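Local coordinates for protein MucR Phosphodiesterase (Pseudomonas aeruginosa, PDB 5M1T) that is an EAL-domain protein that holds two magnesium ions and the ligand C2E together in one pocket, at residues I183-F188 with L201-L206; E205-R210 with K239-G244. All blocks are in the same frame, centred on the assembly; numbering follows the deposited sequence.

In the fold
Both contacts are buried pairings of parallel strands in the barrel sheet of the EAL domain, and strand 205-208 serves as the middle partner of both. Contact 1 sets it beside strand 182-188 and contact 2 beside strand 239-243; the centres of the contacts are about 9 Å apart. Along the shared strand both contacts rest on backbone ladder bonds and aliphatic pairs, with a serine-glutamate bond added in contact 1. The chemistry changes toward the C-terminal ends, where contact 1 gives Asp186 and Asp187 to the magnesium ions and contact 2 gives Glu243 to one of them. Contact 2 alone sends an arginine against C2E. Ser204 of contact 1 and Lys239 of contact 2 are exposed.

Contact 1 of 2, residues I183-F188 with L201-L206; sequences ISIDDF and LPASEL. With MG (magnesium ion), chain E; MG (magnesium ion), chain D; C2E (9,9'-[(2R,3R,3aS,5S,7aR,9R,10R,10aS,12S,14aR)-3,5,10,12-tetrahydroxy-5,12-dioxidooctahydro-2H,7H-difuro[3,2-d:3',2'-j][1,3,7,9,2,8]tetraoxadiphosphacyclododecine-2,9-diyl]bis(2-amino-1,9-dihydro-6H-purin-6-one)), chain C.
The ring of Phe188 takes Leu206 CD1 squarely over one face, 4.0 Å from CD1 to the ring centroid and 7° off the normal, a CH-pi contact. Strands 182-188 and 205-208 pair in parallel, Ser184 beside Glu205 and Ile185 beside Leu206, while the ring follows a corner at Asp187; helix 195-200 joins the strands as a beta-alpha-beta unit of the TIM-like barrel of EAL domains. The other methyl of this leucine, CD2, runs alongside Ile185, 3.8 Å from its CB. On the opposite face of the sheet the Glu205 carboxylate receives Ser184 OG at 2.6 Å from OE2, through the anti lone pair of that oxygen. CG of Glu205 stands between its backbone N and carbonyl carbon (chi1 69°), and the extended chain runs alongside Ser184, which brings OE2 to OG, while OE1 turns to a salt bridge with Lys53. Backbone bonds hold the register: Ile185 N gives to Glu205 O at 2.9 Å, and Ile183 O takes Ser204 N at 2.8 Å, with a weak second bond from Glu205 N. A water stitches the start of the pairing, accepting from Ile183 N, donating to Pro202 O and bonding Ser204 OG. Past the paired residues segment 183-188 delivers two acids to the metals. Asp186 bridges them, OD1 on the magnesium ion of chain E and OD2 on that of chain D, both at 2.2 Å; Glu156, Asn124 and Glu65 help complete the second site. Asp187 OD1 joins the first, and its backbone N donates to Asp186 OD1 from above the carboxylate plane, 41° out of it.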
ATOM      1  N   ILE A 183     -17.156  -0.989   1.086  1.00 26.01           N
ATOM      2  CA  ILE A 183     -16.147  -0.132   0.454  1.00 26.09           C
ATOM      3  C   ILE A 183     -16.792   1.101  -0.191  1.00 25.59           C
ATOM      4  O   ILE A 183     -17.651   0.976  -1.053  1.00 24.83           O
ATOM      5  CB  ILE A 183     -15.367  -0.878  -0.650  1.00 26.43           C
ATOM      6  CG1 ILE A 183     -14.722  -2.149  -0.112  1.00 26.34           C
ATOM      7  CG2 ILE A 183     -14.366   0.050  -1.327  1.00 26.26           C
ATOM      8  CD1 ILE A 183     -13.645  -1.868   0.899  1.00 26.54           C
ATOM      9  N   SER A 184     -16.351   2.281   0.236  1.00 25.14           N
ATOM     10  CA  SER A 184     -16.844   3.546  -0.288  1.00 26.04           C
ATOM     11  C   SER A 184     -15.734   4.298  -1.031  1.00 25.23           C
ATOM     12  O   SER A 184     -14.572   4.339  -0.574  1.00 24.40           O
ATOM     13  CB  SER A 184     -17.381   4.389   0.876  1.00 26.80           C
ATOM     14  OG  SER A 184     -17.844   5.656   0.422  1.00 27.87           O
ATOM     15  N   ILE A 185     -16.063   4.849  -2.196  1.00 25.14           N
ATOM     16  CA  ILE A 185     -15.128   5.724  -2.924  1.00 24.26           C
ATOM     17  C   ILE A 185     -15.425   7.183  -2.583  1.00 23.88           C
ATOM     18  O   ILE A 185     -16.445   7.741  -2.984  1.00 23.59           O
ATOM     19  CB  ILE A 185     -15.217   5.542  -4.440  1.00 24.97           C
ATOM     20  CG1 ILE A 185     -15.095   4.080  -4.841  1.00 25.56           C
ATOM     21  CG2 ILE A 185     -14.149   6.361  -5.160  1.00 25.13           C
ATOM     22  CD1 ILE A 185     -13.818   3.382  -4.451  1.00 26.12           C
ATOM     23  N   ASP A 186     -14.510   7.793  -1.858  1.00 23.31           N
ATOM     24  CA  ASP A 186     -14.706   9.097  -1.255  1.00 24.38           C
ATOM     25  C   ASP A 186     -14.284  10.252  -2.214  1.00 24.28           C
ATOM     26  O   ASP A 186     -13.596  10.027  -3.223  1.00 23.53           O
ATOM     27  CB  ASP A 186     -13.810   9.145   0.002  1.00 25.20           C
ATOM     28  CG  ASP A 186     -14.254  10.173   1.018  1.00 26.36           C
ATOM     29  OD1 ASP A 186     -15.254  10.928   0.774  1.00 26.50           O
ATOM     30  OD2 ASP A 186     -13.575  10.192   2.072  1.00 26.27           O
ATOM     31  N   ASP A 187     -14.653  11.475  -1.869  1.00 24.07           N
ATOM     32  CA  ASP A 187     -14.261  12.663  -2.654  1.00 24.81           C
ATOM     33  C   ASP A 187     -14.473  12.488  -4.162  1.00 24.49           C
ATOM     34  O   ASP A 187     -13.663  12.927  -4.988  1.00 23.98           O
ATOM     35  CB  ASP A 187     -12.802  13.051  -2.385  1.00 25.86           C
ATOM     36  CG  ASP A 187     -12.544  13.429  -0.920  1.00 27.14           C
ATOM     37  OD1 ASP A 187     -13.504  13.584  -0.108  1.00 27.85           O
ATOM     38  OD2 ASP A 187     -11.344  13.569  -0.598  1.00 27.80           O
ATOM     39  N   PHE A 188     -15.570  11.843  -4.523  1.00 24.14           N
ATOM     40  CA  PHE A 188     -15.783  11.486  -5.907  1.00 24.27           C
ATOM     41  C   PHE A 188     -16.065  12.750  -6.734  1.00 24.23           C
ATOM     42  O   PHE A 188     -16.754  13.673  -6.304  1.00 23.70           O
ATOM     43  CB  PHE A 188     -16.875  10.434  -6.058  1.00 24.41           C
ATOM     44  CG  PHE A 188     -16.861   9.759  -7.381  1.00 24.77           C
ATOM     45  CD1 PHE A 188     -16.031   8.679  -7.604  1.00 24.88           C
ATOM     46  CD2 PHE A 188     -17.646  10.234  -8.435  1.00 24.90           C
ATOM     47  CE1 PHE A 188     -15.982   8.054  -8.839  1.00 24.80           C
ATOM     48  CE2 PHE A 188     -17.611   9.605  -9.670  1.00 24.81           C
ATOM     49  CZ  PHE A 188     -16.770   8.514  -9.871  1.00 24.83           C
ATOM     50  N   LEU A 201     -14.409  -2.616  -9.457  1.00 29.93           N
ATOM     51  CA  LEU A 201     -14.170  -2.478  -8.037  1.00 29.68           C
ATOM     52  C   LEU A 201     -15.417  -2.877  -7.243  1.00 28.63           C
ATOM     53  O   LEU A 201     -16.534  -2.538  -7.613  1.00 28.16           O
ATOM     54  CB  LEU A 201     -13.743  -1.039  -7.679  1.00 29.55           C
ATOM     55  CG  LEU A 201     -12.417  -0.528  -8.256  1.00 30.26           C
ATOM     56  CD1 LEU A 201     -12.166   0.917  -7.866  1.00 30.30           C
ATOM     57  CD2 LEU A 201     -11.237  -1.381  -7.840  1.00 30.18           C
ATOM     58  N   PRO A 202     -15.227  -3.602  -6.138  1.00 28.82           N
ATOM     59  CA  PRO A 202     -16.351  -4.023  -5.278  1.00 28.89           C
ATOM     60  C   PRO A 202     -16.741  -2.918  -4.301  1.00 28.58           C
ATOM     61  O   PRO A 202     -16.848  -3.154  -3.090  1.00 27.48           O
ATOM     62  CB  PRO A 202     -15.786  -5.235  -4.521  1.00 29.04           C
ATOM     63  CG  PRO A 202     -14.321  -4.960  -4.445  1.00 29.11           C
ATOM     64  CD  PRO A 202     -13.935  -4.086  -5.629  1.00 28.95           C
ATOM     65  N   ALA A 203     -16.926  -1.710  -4.838  1.00 28.56           N
ATOM     66  CA  ALA A 203     -17.395  -0.607  -4.061  1.00 28.33           C
ATOM     67  C   ALA A 203     -18.877  -0.778  -3.890  1.00 28.30           C
ATOM     68  O   ALA A 203     -19.509  -1.467  -4.648  1.00 29.50           O
ATOM     69  CB  ALA A 203     -17.093   0.705  -4.766  1.00 28.78           C
ATOM     70  N   SER A 204     -19.411  -0.152  -2.864  1.00 27.81           N
ATOM     71  CA  SER A 204     -20.815  -0.201  -2.545  1.00 28.33           C
ATOM     72  C   SER A 204     -21.414   1.162  -2.643  1.00 28.07           C
ATOM     73  O   SER A 204     -22.596   1.287  -2.810  1.00 27.71           O
ATOM     74  CB  SER A 204     -20.996  -0.688  -1.108  1.00 28.87           C
ATOM     75  OG  SER A 204     -20.983  -2.085  -1.109  1.00 29.91           O
ATOM     76  N   GLU A 205     -20.585   2.196  -2.494  1.00 29.30           N
ATOM     77  CA  GLU A 205     -21.079   3.577  -2.556  1.00 29.68           C
ATOM     78  C   GLU A 205     -20.042   4.562  -3.107  1.00 28.13           C
ATOM     79  O   GLU A 205     -18.837   4.354  -2.972  1.00 26.83           O
ATOM     80  CB  GLU A 205     -21.587   4.035  -1.179  1.00 30.98           C
ATOM     81  CG  GLU A 205     -20.518   4.212  -0.156  1.00 32.61           C
ATOM     82  CD  GLU A 205     -20.971   4.832   1.181  1.00 35.16           C
ATOM     83  OE1 GLU A 205     -22.100   4.540   1.693  1.00 35.81           O
ATOM     84  OE2 GLU A 205     -20.138   5.609   1.737  1.00 34.55           O
ATOM     85  N   LEU A 206     -20.543   5.606  -3.767  1.00 27.06           N
ATOM     86  CA  LEU A 206     -19.749   6.763  -4.068  1.00 26.20           C
ATOM     87  C   LEU A 206     -20.200   7.912  -3.194  1.00 25.00           C
ATOM     88  O   LEU A 206     -21.405   8.073  -2.949  1.00 24.23           O
ATOM     89  CB  LEU A 206     -19.874   7.156  -5.522  1.00 26.94           C
ATOM     90  CG  LEU A 206     -19.736   6.083  -6.591  1.00 27.73           C
ATOM     91  CD1 LEU A 206     -19.980   6.768  -7.914  1.00 27.61           C
ATOM     92  CD2 LEU A 206     -18.363   5.409  -6.573  1.00 28.39           C
TER
HETATM   93 MG    MG E 703     -15.407  13.124   1.199  1.00 26.36          MG
HETATM   94 MG    MG D 702     -14.456  10.438   4.036  1.00 13.87          MG
HETATM   95  P1  C2E C 701     -13.579  13.709   4.187  1.00 22.24           P
HETATM   96  O2P C2E C 701     -13.374  12.220   4.173  1.00 20.84           O
HETATM   97  O1P C2E C 701     -14.145  14.295   2.910  1.00 23.32           O
HETATM   98  O5' C2E C 701     -14.542  14.039   5.414  1.00 22.29           O
HETATM   99  C5' C2E C 701     -15.592  14.971   5.281  1.00 23.46           C
HETATM  100  C4' C2E C 701     -15.146  16.356   5.691  1.00 24.20           C
HETATM  101  O4' C2E C 701     -16.193  17.286   5.350  1.00 24.39           O
HETATM  102  C3' C2E C 701     -14.938  16.482   7.190  1.00 24.54           C
HETATM  103  O3' C2E C 701     -13.905  17.437   7.430  1.00 24.24           O
HETATM  104  C2' C2E C 701     -16.249  17.042   7.698  1.00 24.90           C
HETATM  105  O2' C2E C 701     -16.118  17.765   8.922  1.00 24.85           O
HETATM  106  C1' C2E C 701     -16.592  17.969   6.540  1.00 25.52           C
HETATM  107  N9  C2E C 701     -18.013  18.295   6.438  1.00 26.89           N
HETATM  108  C8  C2E C 701     -19.051  17.457   6.599  1.00 28.42           C
HETATM  109  N7  C2E C 701     -20.214  18.120   6.417  1.00 28.63           N
HETATM  110  C5  C2E C 701     -19.915  19.393   6.123  1.00 27.16           C
HETATM  111  C6  C2E C 701     -20.672  20.611   5.816  1.00 27.17           C
HETATM  112  O6  C2E C 701     -21.923  20.577   5.777  1.00 26.62           O
HETATM  113  N1  C2E C 701     -19.969  21.730   5.577  1.00 27.66           N
HETATM  114  C2  C2E C 701     -18.618  21.763   5.618  1.00 27.78           C
HETATM  115  N2  C2E C 701     -17.965  22.922   5.374  1.00 28.62           N
HETATM  116  N3  C2E C 701     -17.866  20.679   5.881  1.00 27.41           N
HETATM  117  C4  C2E C 701     -18.460  19.500   6.143  1.00 27.29           C
HETATM  118  P11 C2E C 701     -12.725  17.122   8.476  1.00 24.35           P
HETATM  119  O21 C2E C 701     -13.332  16.454   9.699  1.00 25.26           O
HETATM  120  O11 C2E C 701     -12.069  18.406   8.857  1.00 23.75           O
HETATM  121  O5A C2E C 701     -11.722  16.107   7.755  1.00 23.76           O
HETATM  122  C5A C2E C 701     -11.079  16.523   6.547  1.00 23.16           C
HETATM  123  C4A C2E C 701     -10.441  15.328   5.872  1.00 22.66           C
HETATM  124  O4A C2E C 701      -9.502  14.701   6.739  1.00 22.85           O
HETATM  125  C3A C2E C 701     -11.427  14.229   5.571  1.00 22.98           C
HETATM  126  O3A C2E C 701     -12.176  14.477   4.395  1.00 23.46           O
HETATM  127  C2A C2E C 701     -10.540  13.018   5.450  1.00 22.75           C
HETATM  128  O2A C2E C 701      -9.907  12.959   4.179  1.00 23.97           O
HETATM  129  C1A C2E C 701      -9.475  13.293   6.482  1.00 22.88           C
HETATM  130  N91 C2E C 701      -9.739  12.506   7.721  1.00 23.00           N
HETATM  131  C81 C2E C 701     -10.546  12.807   8.760  1.00 22.66           C
HETATM  132  N71 C2E C 701     -10.484  11.839   9.714  1.00 22.34           N
HETATM  133  C51 C2E C 701      -9.621  10.910   9.266  1.00 22.03           C
HETATM  134  C61 C2E C 701      -9.089   9.626   9.752  1.00 22.16           C
HETATM  135  O61 C2E C 701      -9.466   9.162  10.850  1.00 22.02           O
HETATM  136  N11 C2E C 701      -8.206   8.975   8.974  1.00 22.23           N
HETATM  137  C21 C2E C 701      -7.812   9.464   7.778  1.00 22.82           C
HETATM  138  N21 C2E C 701      -6.926   8.771   7.042  1.00 24.19           N
HETATM  139  N31 C2E C 701      -8.254  10.631   7.264  1.00 22.31           N
HETATM  140  C41 C2E C 701      -9.147  11.358   7.960  1.00 22.18           C
HETATM  141  O   HOH W   1     -18.315  -2.894  -0.629  1.00 25.40           O
HETATM  142  O   HOH W   2     -16.203  11.689   3.770  1.00 24.74           O
HETATM  143  O   HOH W   3     -14.825  15.106   0.403  1.00 14.89           O

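Contact 2 of 2, residues E205-R210 with K239-G244; sequences ELKIDR and KIVAEG. With MG (magnesium ion), chain E; C2E (9,9'-[(2R,3R,3aS,5S,7aR,9R,10R,10aS,12S,14aR)-3,5,10,12-tetrahydroxy-5,12-dioxidooctahydro-2H,7H-difuro[3,2-d:3',2'-j][1,3,7,9,2,8]tetraoxadiphosphacyclododecine-2,9-diyl]bis(2-amino-1,9-dihydro-6H-purin-6-one)), chain C.
Arg210 and Glu243 meet beside the magnesium ion of chain E, which Glu243 grips with both carboxylate oxygens, OE1 and OE2, each at 2.5 Å. Asp186 and Asp187 share that ion. The arginine chain, extended from CG to NE, passes alongside the ligand: C2E O4' lies 3.4 Å above the guanidinium plane, toward its rim, and Arg210 NH1 comes within 3.2 Å of C2E phosphate oxygen O1P. Glu243 OE1 sits at the guanidinium edge, the two flat groups turned 67° apart, and takes a weak bond from Arg210 N at 3.4 Å. Gly244 has no CB, which leaves room for its CA against Arg210 CB; its positive phi (89°) suits a glycine. One shell back, Lys207 lays CE beside Val241 CG1 at 3.9 Å; its bend at chi3 (88°) carries NZ to Glu156 and Glu65 in salt bridges and to Gln263. Val241 CG2 lies over a face of the Glu205 carboxylate, whose OE2 is held by Ser184. On the other sheet face Ile208 CD1 presses on Ile240 CG2 at 3.6 Å, and Ile240 CD1 reaches Leu206 CB. A backbone ladder fixes the register: Leu206 N to Lys239 O and Val241 N to Leu206 O, both 2.9 Å, then Ile208 N to Val241 O. Metal and ligand residues at and just past the C-terminal ends of parallel strands are characteristic of TIM-like barrels, here an EAL domain.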
ATOM      1  N   GLU A 205     -20.585   2.196  -2.494  1.00 29.30           N
ATOM      2  CA  GLU A 205     -21.079   3.577  -2.556  1.00 29.68           C
ATOM      3  C   GLU A 205     -20.042   4.562  -3.107  1.00 28.13           C
ATOM      4  O   GLU A 205     -18.837   4.354  -2.972  1.00 26.83           O
ATOM      5  CB  GLU A 205     -21.587   4.035  -1.179  1.00 30.98           C
ATOM      6  CG  GLU A 205     -20.518   4.212  -0.156  1.00 32.61           C
ATOM      7  CD  GLU A 205     -20.971   4.832   1.181  1.00 35.16           C
ATOM      8  OE1 GLU A 205     -22.100   4.540   1.693  1.00 35.81           O
ATOM      9  OE2 GLU A 205     -20.138   5.609   1.737  1.00 34.55           O
ATOM     10  N   LEU A 206     -20.543   5.606  -3.767  1.00 27.06           N
ATOM     11  CA  LEU A 206     -19.749   6.763  -4.068  1.00 26.20           C
ATOM     12  C   LEU A 206     -20.200   7.912  -3.194  1.00 25.00           C
ATOM     13  O   LEU A 206     -21.405   8.073  -2.949  1.00 24.23           O
ATOM     14  CB  LEU A 206     -19.874   7.156  -5.522  1.00 26.94           C
ATOM     15  CG  LEU A 206     -19.736   6.083  -6.591  1.00 27.73           C
ATOM     16  CD1 LEU A 206     -19.980   6.768  -7.914  1.00 27.61           C
ATOM     17  CD2 LEU A 206     -18.363   5.409  -6.573  1.00 28.39           C
ATOM     18  N   LYS A 207     -19.222   8.720  -2.761  1.00 23.78           N
ATOM     19  CA  LYS A 207     -19.498   9.939  -1.977  1.00 23.45           C
ATOM     20  C   LYS A 207     -19.134  11.180  -2.791  1.00 22.84           C
ATOM     21  O   LYS A 207     -17.956  11.477  -3.006  1.00 22.28           O
ATOM     22  CB  LYS A 207     -18.737   9.960  -0.662  1.00 22.63           C
ATOM     23  CG  LYS A 207     -18.869   8.678   0.120  1.00 23.49           C
ATOM     24  CD  LYS A 207     -18.367   8.819   1.538  1.00 23.77           C
ATOM     25  CE  LYS A 207     -19.447   9.311   2.490  1.00 24.47           C
ATOM     26  NZ  LYS A 207     -18.824   9.754   3.805  1.00 24.97           N
ATOM     27  N   ILE A 208     -20.152  11.929  -3.197  1.00 22.25           N
ATOM     28  CA  ILE A 208     -19.908  13.130  -3.965  1.00 22.36           C
ATOM     29  C   ILE A 208     -19.119  14.145  -3.139  1.00 22.74           C
ATOM     30  O   ILE A 208     -19.506  14.436  -1.989  1.00 21.63           O
ATOM     31  CB  ILE A 208     -21.209  13.811  -4.415  1.00 21.72           C
ATOM     32  CG1 ILE A 208     -22.081  12.847  -5.221  1.00 21.80           C
ATOM     33  CG2 ILE A 208     -20.850  15.022  -5.240  1.00 21.65           C
ATOM     34  CD1 ILE A 208     -23.521  13.279  -5.292  1.00 21.86           C
ATOM     35  N   ASP A 209     -18.048  14.704  -3.713  1.00 23.25           N
ATOM     36  CA  ASP A 209     -17.203  15.600  -2.923  1.00 24.13           C
ATOM     37  C   ASP A 209     -17.978  16.848  -2.548  1.00 25.17           C
ATOM     38  O   ASP A 209     -18.725  17.396  -3.382  1.00 25.86           O
ATOM     39  CB  ASP A 209     -15.958  16.023  -3.656  1.00 24.87           C
ATOM     40  CG  ASP A 209     -15.039  16.862  -2.774  1.00 25.68           C
ATOM     41  OD1 ASP A 209     -14.526  16.339  -1.767  1.00 25.73           O
ATOM     42  OD2 ASP A 209     -14.877  18.067  -3.054  1.00 26.65           O
ATOM     43  N   ARG A 210     -17.802  17.288  -1.306  1.00 25.54           N
ATOM     44  CA  ARG A 210     -18.512  18.443  -0.790  1.00 27.22           C
ATOM     45  C   ARG A 210     -18.285  19.681  -1.615  1.00 26.71           C
ATOM     46  O   ARG A 210     -19.133  20.554  -1.619  1.00 26.89           O
ATOM     47  CB  ARG A 210     -18.126  18.744   0.653  1.00 28.83           C
ATOM     48  CG  ARG A 210     -16.663  19.118   0.887  1.00 31.61           C
ATOM     49  CD  ARG A 210     -16.468  19.414   2.378  1.00 33.51           C
ATOM     50  NE  ARG A 210     -15.109  19.543   2.906  1.00 36.37           N
ATOM     51  CZ  ARG A 210     -14.142  18.609   2.861  1.00 39.18           C
ATOM     52  NH1 ARG A 210     -14.285  17.446   2.182  1.00 38.16           N
ATOM     53  NH2 ARG A 210     -12.973  18.860   3.478  1.00 39.90           N
ATOM     54  N   LYS A 239     -24.763   2.929  -4.184  1.00 29.82           N
ATOM     55  CA  LYS A 239     -25.423   3.956  -3.415  1.00 30.21           C
ATOM     56  C   LYS A 239     -24.643   5.266  -3.571  1.00 28.53           C
ATOM     57  O   LYS A 239     -23.403   5.259  -3.610  1.00 28.09           O
ATOM     58  CB  LYS A 239     -25.475   3.578  -1.923  1.00 31.69           C
ATOM     59  CG  LYS A 239     -26.277   2.335  -1.586  1.00 32.65           C
ATOM     60  CD  LYS A 239     -27.713   2.490  -2.040  1.00 35.58           C
ATOM     61  CE  LYS A 239     -28.673   1.533  -1.327  1.00 37.48           C
ATOM     62  NZ  LYS A 239     -29.955   1.469  -2.116  1.00 39.31           N
ATOM     63  N   ILE A 240     -25.371   6.376  -3.619  1.00 26.91           N
ATOM     64  CA  ILE A 240     -24.754   7.697  -3.660  1.00 26.51           C
ATOM     65  C   ILE A 240     -24.964   8.501  -2.350  1.00 26.29           C
ATOM     66  O   ILE A 240     -26.090   8.632  -1.860  1.00 26.10           O
ATOM     67  CB  ILE A 240     -25.323   8.507  -4.839  1.00 26.17           C
ATOM     68  CG1 ILE A 240     -25.037   7.785  -6.141  1.00 26.04           C
ATOM     69  CG2 ILE A 240     -24.718   9.898  -4.891  1.00 25.99           C
ATOM     70  CD1 ILE A 240     -23.564   7.528  -6.369  1.00 27.01           C
ATOM     71  N   VAL A 241     -23.871   9.013  -1.790  1.00 25.42           N
ATOM     72  CA  VAL A 241     -23.942   9.863  -0.626  1.00 24.70           C
ATOM     73  C   VAL A 241     -23.579  11.271  -1.054  1.00 24.31           C
ATOM     74  O   VAL A 241     -22.496  11.499  -1.660  1.00 24.14           O
ATOM     75  CB  VAL A 241     -22.946   9.413   0.466  1.00 24.31           C
ATOM     76  CG1 VAL A 241     -23.112  10.262   1.720  1.00 24.47           C
ATOM     77  CG2 VAL A 241     -23.127   7.953   0.828  1.00 24.79           C
ATOM     78  N   ALA A 242     -24.441  12.227  -0.728  1.00 24.37           N
ATOM     79  CA  ALA A 242     -24.078  13.624  -0.935  1.00 25.74           C
ATOM     80  C   ALA A 242     -23.495  14.143   0.355  1.00 26.15           C
ATOM     81  O   ALA A 242     -24.094  13.990   1.411  1.00 27.99           O
ATOM     82  CB  ALA A 242     -25.261  14.467  -1.344  1.00 25.98           C
ATOM     83  N   GLU A 243     -22.344  14.777   0.261  1.00 26.69           N
ATOM     84  CA  GLU A 243     -21.592  15.241   1.428  1.00 28.57           C
ATOM     85  C   GLU A 243     -21.492  16.769   1.400  1.00 27.65           C
ATOM     86  O   GLU A 243     -21.428  17.362   0.345  1.00 28.27           O
ATOM     87  CB  GLU A 243     -20.227  14.521   1.428  1.00 29.94           C
ATOM     88  CG  GLU A 243     -19.109  15.181   2.168  1.00 32.43           C
ATOM     89  CD  GLU A 243     -17.772  14.499   1.881  1.00 33.63           C
ATOM     90  OE1 GLU A 243     -16.899  15.124   1.176  1.00 33.13           O
ATOM     91  OE2 GLU A 243     -17.637  13.336   2.330  1.00 32.99           O
ATOM     92  N   GLY A 244     -21.527  17.414   2.562  1.00 26.63           N
ATOM     93  CA  GLY A 244     -21.438  18.866   2.639  1.00 25.75           C
ATOM     94  C   GLY A 244     -22.785  19.579   2.546  1.00 25.68           C
ATOM     95  O   GLY A 244     -22.837  20.750   2.178  1.00 26.94           O
TER
HETATM   96 MG    MG E 703     -15.407  13.124   1.199  1.00 26.36          MG
HETATM   97  P1  C2E C 701     -13.579  13.709   4.187  1.00 22.24           P
HETATM   98  O2P C2E C 701     -13.374  12.220   4.173  1.00 20.84           O
HETATM   99  O1P C2E C 701     -14.145  14.295   2.910  1.00 23.32           O
HETATM  100  O5' C2E C 701     -14.542  14.039   5.414  1.00 22.29           O
HETATM  101  C5' C2E C 701     -15.592  14.971   5.281  1.00 23.46           C
HETATM  102  C4' C2E C 701     -15.146  16.356   5.691  1.00 24.20           C
HETATM  103  O4' C2E C 701     -16.193  17.286   5.350  1.00 24.39           O
HETATM  104  C3' C2E C 701     -14.938  16.482   7.190  1.00 24.54           C
HETATM  105  O3' C2E C 701     -13.905  17.437   7.430  1.00 24.24           O
HETATM  106  C2' C2E C 701     -16.249  17.042   7.698  1.00 24.90           C
HETATM  107  O2' C2E C 701     -16.118  17.765   8.922  1.00 24.85           O
HETATM  108  C1' C2E C 701     -16.592  17.969   6.540  1.00 25.52           C
HETATM  109  N9  C2E C 701     -18.013  18.295   6.438  1.00 26.89           N
HETATM  110  C8  C2E C 701     -19.051  17.457   6.599  1.00 28.42           C
HETATM  111  N7  C2E C 701     -20.214  18.120   6.417  1.00 28.63           N
HETATM  112  C5  C2E C 701     -19.915  19.393   6.123  1.00 27.16           C
HETATM  113  C6  C2E C 701     -20.672  20.611   5.816  1.00 27.17           C
HETATM  114  O6  C2E C 701     -21.923  20.577   5.777  1.00 26.62           O
HETATM  115  N1  C2E C 701     -19.969  21.730   5.577  1.00 27.66           N
HETATM  116  C2  C2E C 701     -18.618  21.763   5.618  1.00 27.78           C
HETATM  117  N2  C2E C 701     -17.965  22.922   5.374  1.00 28.62           N
HETATM  118  N3  C2E C 701     -17.866  20.679   5.881  1.00 27.41           N
HETATM  119  C4  C2E C 701     -18.460  19.500   6.143  1.00 27.29           C
HETATM  120  P11 C2E C 701     -12.725  17.122   8.476  1.00 24.35           P
HETATM  121  O21 C2E C 701     -13.332  16.454   9.699  1.00 25.26           O
HETATM  122  O11 C2E C 701     -12.069  18.406   8.857  1.00 23.75           O
HETATM  123  O5A C2E C 701     -11.722  16.107   7.755  1.00 23.76           O
HETATM  124  C5A C2E C 701     -11.079  16.523   6.547  1.00 23.16           C
HETATM  125  C4A C2E C 701     -10.441  15.328   5.872  1.00 22.66           C
HETATM  126  O4A C2E C 701      -9.502  14.701   6.739  1.00 22.85           O
HETATM  127  C3A C2E C 701     -11.427  14.229   5.571  1.00 22.98           C
HETATM  128  O3A C2E C 701     -12.176  14.477   4.395  1.00 23.46           O
HETATM  129  C2A C2E C 701     -10.540  13.018   5.450  1.00 22.75           C
HETATM  130  O2A C2E C 701      -9.907  12.959   4.179  1.00 23.97           O
HETATM  131  C1A C2E C 701      -9.475  13.293   6.482  1.00 22.88           C
HETATM  132  N91 C2E C 701      -9.739  12.506   7.721  1.00 23.00           N
HETATM  133  C81 C2E C 701     -10.546  12.807   8.760  1.00 22.66           C
HETATM  134  N71 C2E C 701     -10.484  11.839   9.714  1.00 22.34           N
HETATM  135  C51 C2E C 701      -9.621  10.910   9.266  1.00 22.03           C
HETATM  136  C61 C2E C 701      -9.089   9.626   9.752  1.00 22.16           C
HETATM  137  O61 C2E C 701      -9.466   9.162  10.850  1.00 22.02           O
HETATM  138  N11 C2E C 701      -8.206   8.975   8.974  1.00 22.23           N
HETATM  139  C21 C2E C 701      -7.812   9.464   7.778  1.00 22.82           C
HETATM  140  N21 C2E C 701      -6.926   8.771   7.042  1.00 24.19           N
HETATM  141  N31 C2E C 701      -8.254  10.631   7.264  1.00 22.31           N
HETATM  142  C41 C2E C 701      -9.147  11.358   7.960  1.00 22.18           C
HETATM  143  O   HOH W   3     -14.825  15.106   0.403  1.00 14.89           O